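Local coordinates for putative phosphohistidine phosphatase, SixA (Nakamurella multipartita, PDB 4HBZ), which probably removes phosphate from phosphohistidine in proteins, as a putative SixA-type member of the histidine phosphatase superfamily, at residues H37-T42 / A71-Q76. Sequence-based numbering, arbitrary orientation.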
loop_
_atom_site.group_PDB
_atom_site.type_symbol
_atom_site.label_atom_id
_atom_site.label_comp_id
_atom_site.label_asym_id
_atom_site.label_seq_id
_atom_site.Cartn_x
_atom_site.Cartn_y
_atom_site.Cartn_z
ATOM N N HIS A 37 4.519 6.885 -18.266
ATOM C CA HIS A 37 4.258 7.600 -17.013
ATOM C C HIS A 37 2.924 8.381 -17.127
ATOM O O HIS A 37 2.262 8.574 -16.096
ATOM C CB HIS A 37 5.455 8.538 -16.777
ATOM C CG HIS A 37 5.534 9.138 -15.418
ATOM N ND1 HIS A 37 5.158 10.433 -15.172
ATOM C CD2 HIS A 37 6.021 8.653 -14.249
ATOM C CE1 HIS A 37 5.395 10.723 -13.902
ATOM N NE2 HIS A 37 5.912 9.654 -13.318
ATOM N N ASP A 38 2.474 8.709 -18.329
ATOM C CA ASP A 38 1.211 9.453 -18.601
ATOM C C ASP A 38 -0.013 8.582 -18.767
ATOM O O ASP A 38 -1.159 9.107 -18.989
ATOM C CB ASP A 38 1.335 10.274 -19.894
ATOM C CG ASP A 38 2.345 11.396 -19.766
ATOM O OD1 ASP A 38 2.568 11.868 -18.625
ATOM O OD2 ASP A 38 2.895 11.810 -20.805
ATOM N N ARG A 39 0.151 7.248 -18.731
ATOM C CA ARG A 39 -1.018 6.397 -18.987
ATOM C C ARG A 39 -2.128 6.644 -17.942
ATOM O O ARG A 39 -1.894 6.584 -16.741
ATOM C CB ARG A 39 -0.618 4.914 -18.906
ATOM C CG ARG A 39 0.237 4.494 -20.100
ATOM C CD ARG A 39 0.951 3.161 -19.877
ATOM N NE ARG A 39 -0.051 2.142 -19.627
ATOM C CZ ARG A 39 0.031 1.169 -18.755
ATOM N NH1 ARG A 39 1.112 1.000 -17.998
ATOM N NH2 ARG A 39 -1.030 0.366 -18.595
ATOM N N PRO A 40 -3.358 6.923 -18.412
ATOM C CA PRO A 40 -4.436 7.238 -17.503
ATOM C C PRO A 40 -5.169 5.989 -17.044
ATOM O O PRO A 40 -5.069 4.924 -17.665
ATOM C CB PRO A 40 -5.347 8.079 -18.384
ATOM C CG PRO A 40 -5.261 7.413 -19.698
ATOM C CD PRO A 40 -3.759 7.055 -19.823
ATOM N N LEU A 41 -5.961 6.122 -15.983
ATOM C CA LEU A 41 -6.869 5.036 -15.654
ATOM C C LEU A 41 -7.896 4.838 -16.771
ATOM O O LEU A 41 -8.340 5.807 -17.451
ATOM C CB LEU A 41 -7.640 5.323 -14.387
ATOM C CG LEU A 41 -6.780 5.391 -13.096
ATOM C CD1 LEU A 41 -7.699 5.698 -11.895
ATOM C CD2 LEU A 41 -5.922 4.180 -12.916
ATOM N N THR A 42 -8.317 3.600 -16.923
ATOM C CA THR A 42 -9.471 3.323 -17.791
ATOM C C THR A 42 -10.749 3.651 -17.021
ATOM O O THR A 42 -10.718 3.859 -15.796
ATOM C CB THR A 42 -9.514 1.839 -18.176
ATOM O OG1 THR A 42 -9.720 1.078 -16.997
ATOM C CG2 THR A 42 -8.244 1.400 -18.871
ATOM N N ALA A 71 3.488 8.591 -11.282
ATOM C CA ALA A 71 2.807 8.226 -12.529
ATOM C C ALA A 71 1.364 8.776 -12.507
ATOM O O ALA A 71 0.709 8.819 -11.434
ATOM C CB ALA A 71 2.778 6.740 -12.732
ATOM N N ALA A 72 0.852 9.120 -13.670
ATOM C CA ALA A 72 -0.564 9.565 -13.779
ATOM C C ALA A 72 -1.516 8.529 -13.144
ATOM O O ALA A 72 -2.441 8.871 -12.443
ATOM C CB ALA A 72 -0.950 9.857 -15.206
ATOM N N ARG A 73 -1.286 7.250 -13.390
ATOM C CA ARG A 73 -2.241 6.247 -12.970
ATOM C C ARG A 73 -2.328 6.058 -11.482
ATOM O O ARG A 73 -3.398 5.757 -10.933
ATOM C CB ARG A 73 -1.991 4.911 -13.689
ATOM C CG ARG A 73 -0.604 4.271 -13.465
ATOM C CD ARG A 73 -0.390 3.182 -14.509
ATOM N NE ARG A 73 0.917 2.519 -14.479
ATOM C CZ ARG A 73 1.989 2.914 -15.188
ATOM N NH1 ARG A 73 2.030 4.099 -15.824
ATOM N NH2 ARG A 73 3.053 2.138 -15.249
ATOM N N THR A 74 -1.205 6.227 -10.788
ATOM C CA THR A 74 -1.171 6.204 -9.337
ATOM C C THR A 74 -1.774 7.508 -8.751
ATOM O O THR A 74 -2.576 7.482 -7.839
ATOM C CB THR A 74 0.274 5.947 -8.837
ATOM O OG1 THR A 74 1.172 6.710 -9.645
ATOM C CG2 THR A 74 0.642 4.472 -9.003
ATOM N N ARG A 75 -1.431 8.659 -9.323
ATOM C CA ARG A 75 -2.052 9.943 -8.941
ATOM C C ARG A 75 -3.572 9.888 -9.095
ATOM O O ARG A 75 -4.290 10.324 -8.187
ATOM C CB ARG A 75 -1.493 11.092 -9.778
ATOM C CG ARG A 75 -0.054 11.426 -9.507
ATOM C CD ARG A 75 0.435 12.513 -10.478
ATOM N NE ARG A 75 1.820 12.906 -10.267
ATOM C CZ ARG A 75 2.239 13.842 -9.401
ATOM N NH1 ARG A 75 1.376 14.574 -8.673
ATOM N NH2 ARG A 75 3.542 14.092 -9.329
ATOM N N GLN A 76 -4.019 9.356 -10.214
ATOM C CA GLN A 76 -5.440 9.288 -10.509
ATOM C C GLN A 76 -6.146 8.294 -9.612
ATOM O O GLN A 76 -7.295 8.500 -9.199
ATOM C CB GLN A 76 -5.666 8.926 -11.984
ATOM C CG GLN A 76 -5.324 10.103 -12.895
ATOM C CD GLN A 76 -5.331 9.736 -14.359
ATOM O OE1 GLN A 76 -5.715 8.644 -14.725
ATOM N NE2 GLN A 76 -4.855 10.642 -15.227
HETATM O O HOH W 1 0.447 6.480 -15.612
#
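His37 O accepts a hydrogen bond from Ala72 N at the start of helix 72-81, at 2.9 Å and almost in line with the carbonyl. A water lies close to both His37 O and Arg39 O, with more acceptors around it than protons to give; it accepts from Arg73 N and from Arg73 NH1, lying in the plane of the guanidinium at its edge. Helix N-H groups and loop carbonyls are thus matched directly at Ala72 and, probably, through the water at Arg73. Ala71, the N-cap residue, sets its CA over one face of the His37 imidazole, a CH-pi contact 3.7 Å from the centroid; His37 NE2 itself is hydrogen-bonded to Thr70 OG1. Arg73 has CG between the backbone N and the carbonyl carbon (chi1 60°), the chain then extended as far as NE. Arg39 NH1 sits over the centre of its guanidinium, 3.5 Å from Arg73 CZ, with the two planes 46° apart. Asp36 forms salt bridges to both arginines, which probably offsets their repulsion. One turn on, Gln76 OE1 accepts a hydrogen bond from Leu41 N at 2.8 Å, with an N-H...O angle of 167°, while Leu41 CD1 packs on Gln76 CB. An alanine at Gln76 would probably leave Leu41 N without its acceptor and the loop near Pro40 less firmly held. In this branch 1 histidine phosphatase domain, polar bonds from both backbone and side chains therefore fasten the loop that follows strand 20-26 across the first turn of the helix.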